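Local coordinates for heat-shock protein cognate (HSC) co-chaperone sgt12 (PDB 3SZ7) that binds tail-anchored proteins destined for the endoplasmic reticulum and hands them to the GET pathway, docking several heat-shock chaperones through its TPR domain, at residues R119-E122 against T123-K127; K80-S83 against R84-L87. All coordinates share one frame; numbering follows the deposited sequence.

Interaction 1: residues R119-E122 against T123-K127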
loop_
_atom_site.group_PDB
_atom_site.type_symbol
_atom_site.label_atom_id
_atom_site.label_comp_id
_atom_site.label_asym_id
_atom_site.label_seq_id
_atom_site.Cartn_x
_atom_site.Cartn_y
_atom_site.Cartn_z
ATOM N N ARG A 119 -1.092 -3.736 11.756
ATOM C CA ARG A 119 0.365 -3.766 11.802
ATOM C C ARG A 119 0.959 -2.671 10.928
ATOM O O ARG A 119 1.950 -2.045 11.296
ATOM C CB ARG A 119 0.889 -5.136 11.368
ATOM C CG ARG A 119 0.478 -6.257 12.311
ATOM C CD ARG A 119 1.018 -6.006 13.709
ATOM N NE ARG A 119 2.452 -6.269 13.776
ATOM C CZ ARG A 119 2.977 -7.387 14.262
ATOM N NH1 ARG A 119 2.188 -8.340 14.742
ATOM N NH2 ARG A 119 4.292 -7.552 14.277
ATOM N N GLY A 120 0.336 -2.430 9.777
ATOM C CA GLY A 120 0.760 -1.355 8.897
ATOM C C GLY A 120 0.698 -0.003 9.587
ATOM O O GLY A 120 1.637 0.797 9.503
ATOM N N LEU A 121 -0.408 0.262 10.275
ATOM C CA LEU A 121 -0.569 1.537 10.970
ATOM C C LEU A 121 0.420 1.651 12.123
ATOM O O LEU A 121 1.032 2.701 12.334
ATOM C CB LEU A 121 -2.006 1.699 11.476
ATOM C CG LEU A 121 -2.320 3.011 12.205
ATOM C CD1 LEU A 121 -1.998 4.206 11.311
ATOM C CD2 LEU A 121 -3.780 3.060 12.662
ATOM N N GLU A 122 0.589 0.562 12.864
ATOM C CA GLU A 122 1.514 0.557 13.989
ATOM C C GLU A 122 2.934 0.858 13.515
ATOM O O GLU A 122 3.635 1.695 14.090
ATOM C CB GLU A 122 1.496 -0.799 14.696
ATOM C CG GLU A 122 2.580 -0.924 15.759
ATOM C CD GLU A 122 2.727 -2.335 16.303
ATOM O OE1 GLU A 122 1.733 -3.090 16.302
ATOM O OE2 GLU A 122 3.846 -2.683 16.734
ATOM N N THR A 123 3.358 0.161 12.467
ATOM C CA THR A 123 4.708 0.324 11.933
ATOM C C THR A 123 4.931 1.726 11.363
ATOM O O THR A 123 5.994 2.316 11.564
ATOM C CB THR A 123 5.014 -0.743 10.869
ATOM O OG1 THR A 123 5.070 -2.027 11.501
ATOM C CG2 THR A 123 6.345 -0.466 10.193
ATOM N N THR A 124 3.927 2.256 10.667
ATOM C CA THR A 124 4.002 3.617 10.137
ATOM C C THR A 124 4.111 4.653 11.260
ATOM O O THR A 124 4.934 5.572 11.199
ATOM C CB THR A 124 2.774 3.937 9.268
ATOM O OG1 THR A 124 2.690 2.983 8.205
ATOM C CG2 THR A 124 2.886 5.341 8.673
ATOM N N LYS A 125 3.288 4.510 12.291
ATOM C CA LYS A 125 3.351 5.443 13.412
ATOM C C LYS A 125 4.711 5.377 14.100
ATOM O O LYS A 125 5.230 6.389 14.566
ATOM C CB LYS A 125 2.265 5.140 14.438
ATOM C CG LYS A 125 0.858 5.510 14.020
ATOM C CD LYS A 125 -0.120 5.137 15.130
ATOM C CE LYS A 125 -1.545 5.526 14.779
ATOM N NZ LYS A 125 -2.460 5.226 15.911
ATOM N N ARG A 126 5.269 4.176 14.192
ATOM C CA ARG A 126 6.547 4.023 14.863
ATOM C C ARG A 126 7.634 4.734 14.068
ATOM O O ARG A 126 8.543 5.329 14.652
ATOM C CB ARG A 126 6.884 2.546 15.068
ATOM C CG ARG A 126 8.194 2.310 15.797
ATOM C CD ARG A 126 8.376 0.837 16.154
ATOM N NE ARG A 126 7.381 0.399 17.128
ATOM C CZ ARG A 126 6.416 -0.482 16.878
ATOM N NH1 ARG A 126 6.318 -1.045 15.680
ATOM N NH2 ARG A 126 5.557 -0.809 17.836
ATOM N N LYS A 127 7.537 4.666 12.743
ATOM C CA LYS A 127 8.504 5.332 11.862
ATOM C C LYS A 127 8.405 6.843 12.016
ATOM O O LYS A 127 9.413 7.546 12.033
ATOM C CB LYS A 127 8.258 4.961 10.396
ATOM C CG LYS A 127 8.318 3.466 10.109
ATOM C CD LYS A 127 9.721 2.990 9.781
ATOM C CE LYS A 127 9.743 1.469 9.621
ATOM N NZ LYS A 127 10.590 1.009 8.481
#
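Two turns of the long helix 115-133, which follows the last TPR helix pair, carry an i to i+4 salt bridge between Glu122 and Arg126 on one flank and a threonine tied to the backbone on another. The glutamate chain is extended, with CG anti to the backbone N (chi1 172°), and runs beside the arginine chain, both pointing the same way. The arginine bends at its third torsion, which turns the guanidinium back toward the Glu122 carboxylate, and its terminal nitrogens close on a single carboxylate oxygen: Glu122 OE2 lies 2.8 Å from Arg126 NH2 and 3.1 Å from Arg126 NH1. That oxygen sits in the guanidinium plane, at its edge, and receives the two donors on its anti side, each somewhat out of the carboxylate plane, from opposite faces. The bond from NH2 is the straighter. The two nitrogens fork onto one oxygen, with the carboxylate plane 83° from the guanidinium plane, and both charged ends lie on the helix surface.

Two residues earlier along the helix, Thr124 OG1 donates to Gly120 O at 2.8 Å. The same carbonyl oxygen takes Thr124 N at 3.0 Å from the other face of its plane, so Gly120 O is held by two donors, and the hydroxyl of the buried Thr124 spends its proton on the backbone. Lys125 lays its extended chain obliquely across Leu121, where Lys125 CE is 3.7 Å from Leu121 CG, so methylenes rather than the ammonium do most of the touching.

Toward the repeats, Leu121 rests on Lys99 and Ile106 of helix 95-109, and Thr124 on Lys99 and Tyr102. Phe90 of helix 79-91 meets Thr123, Thr124 and Lys127, so helix 115-133 touches both helices of the predicted third TPR.

Interaction 2: residues K80-S83 against R84-L87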
loop_
_atom_site.group_PDB
_atom_site.type_symbol
_atom_site.label_atom_id
_atom_site.label_comp_id
_atom_site.label_asym_id
_atom_site.label_seq_id
_atom_site.Cartn_x
_atom_site.Cartn_y
_atom_site.Cartn_z
ATOM N N LYS A 80 -9.644 -3.084 1.264
ATOM C CA LYS A 80 -8.427 -3.628 0.659
ATOM C C LYS A 80 -7.658 -2.574 -0.142
ATOM O O LYS A 80 -6.427 -2.552 -0.126
ATOM C CB LYS A 80 -8.722 -4.858 -0.212
ATOM C CG LYS A 80 -7.482 -5.687 -0.546
ATOM C CD LYS A 80 -7.814 -6.925 -1.381
ATOM C CE LYS A 80 -8.610 -7.953 -0.591
ATOM N NZ LYS A 80 -7.784 -8.702 0.399
ATOM N N ALA A 81 -8.379 -1.696 -0.828
ATOM C CA ALA A 81 -7.742 -0.648 -1.617
ATOM C C ALA A 81 -6.929 0.289 -0.729
ATOM O O ALA A 81 -5.840 0.718 -1.105
ATOM C CB ALA A 81 -8.780 0.134 -2.417
ATOM N N TRP A 82 -7.454 0.593 0.455
ATOM C CA TRP A 82 -6.755 1.472 1.390
ATOM C C TRP A 82 -5.497 0.798 1.924
ATOM O O TRP A 82 -4.475 1.455 2.144
ATOM C CB TRP A 82 -7.658 1.865 2.560
ATOM C CG TRP A 82 -8.747 2.819 2.201
ATOM C CD1 TRP A 82 -10.085 2.548 2.135
ATOM C CD2 TRP A 82 -8.597 4.202 1.857
ATOM N NE1 TRP A 82 -10.778 3.683 1.777
ATOM C CE2 TRP A 82 -9.889 4.706 1.595
ATOM C CE3 TRP A 82 -7.499 5.059 1.740
ATOM C CZ2 TRP A 82 -10.108 6.037 1.225
ATOM C CZ3 TRP A 82 -7.723 6.381 1.374
ATOM C CH2 TRP A 82 -9.017 6.853 1.124
ATOM N N SER A 83 -5.578 -0.510 2.141
ATOM C CA SER A 83 -4.423 -1.267 2.610
ATOM C C SER A 83 -3.316 -1.265 1.559
ATOM O O SER A 83 -2.135 -1.131 1.888
ATOM C CB SER A 83 -4.820 -2.699 2.965
ATOM O OG SER A 83 -3.719 -3.394 3.521
ATOM N N ARG A 84 -3.706 -1.422 0.294
ATOM C CA ARG A 84 -2.772 -1.368 -0.826
ATOM C C ARG A 84 -2.121 -0.003 -0.924
ATOM O O ARG A 84 -0.920 0.099 -1.150
ATOM C CB ARG A 84 -3.495 -1.642 -2.142
ATOM C CG ARG A 84 -4.091 -3.016 -2.240
ATOM C CD ARG A 84 -3.124 -3.982 -2.875
ATOM N NE ARG A 84 -3.733 -5.297 -2.985
ATOM C CZ ARG A 84 -3.421 -6.329 -2.213
ATOM N NH1 ARG A 84 -2.481 -6.204 -1.284
ATOM N NH2 ARG A 84 -4.036 -7.489 -2.380
ATOM N N LEU A 85 -2.928 1.042 -0.767
ATOM C CA LEU A 85 -2.435 2.416 -0.838
ATOM C C LEU A 85 -1.460 2.706 0.301
ATOM O O LEU A 85 -0.441 3.367 0.111
ATOM C CB LEU A 85 -3.604 3.396 -0.777
ATOM C CG LEU A 85 -3.235 4.878 -0.856
ATOM C CD1 LEU A 85 -2.362 5.134 -2.076
ATOM C CD2 LEU A 85 -4.496 5.734 -0.905
ATOM N N GLY A 86 -1.785 2.204 1.487
ATOM C CA GLY A 86 -0.919 2.367 2.642
ATOM C C GLY A 86 0.456 1.782 2.396
ATOM O O GLY A 86 1.468 2.416 2.679
ATOM N N LEU A 87 0.501 0.563 1.870
ATOM C CA LEU A 87 1.782 -0.090 1.616
ATOM C C LEU A 87 2.562 0.633 0.524
ATOM O O LEU A 87 3.762 0.834 0.641
ATOM C CB LEU A 87 1.582 -1.564 1.249
ATOM C CG LEU A 87 2.859 -2.392 1.088
ATOM C CD1 LEU A 87 3.719 -2.311 2.342
ATOM C CD2 LEU A 87 2.514 -3.846 0.777
#
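Trp82 and Leu85 are brought alongside each other by different first torsions: the indole is anti to its carbonyl carbon (chi1 -72°), whereas Leu85 CG is anti to the backbone N (chi1 -179°). Pointing the same way, the two side chains meet where Leu85 CD2 approaches the six-membered part of the indole obliquely, 4.0 Å from Trp82 CZ3 and 4.1 Å from Trp82 CE3. This is a purely apolar contact; the polar end of the indole is held by a hydrogen bond from NE1 to Pro76 O.

On another side of the helix, Lys80 and Arg84 also run side by side. The bend at the second torsion of Arg84 sets one guanidinium face over the lysine methylenes, with Lys80 CG off toward its rim, and Arg84 NH2 lies 3.9 Å from Lys80 CD. The like-charged ends stay apart, Lys80 NZ being 4.8 Å from Arg84 NH2. Regular i to i+4 backbone bonds run beneath, among them Gly86 N to Trp82 O at 2.9 Å.

These turns belong to helix 79-91, the first helix of the predicted third TPR. Its partner, helix 95-109, meets Trp82 and Leu85 through Ala101, while helix 61-74 packs on Ala81 and Trp82 through Thr72. Ala81 and Arg84 reach helix 45-57 at Ser49 and Ala53, respectively.

In the fold
Neither contact shares a helix with the other: interaction 2 lies on 79-91, close to the centre of the chain and partly buried, whereas interaction 1 lies at the surface on 115-133, their centres about 14 Å apart. The chemistry differs too. At 119-127 opposite charges pair along the outer flank, and threonine carries the inward polar contact; at 80-87 the side chains join through an apolar ring-methyl contact and, on a more exposed flank, an arginine laid over lysine methylenes. Helix 95-109 links them, its Tyr102 touching both Thr124 and Leu87. Interaction 2 thus lies within the predicted third repeat, and interaction 1 on the helix that follows and packs against it; Phe90 of helix 79-91, touching Thr123 and Thr124, ties the two directly.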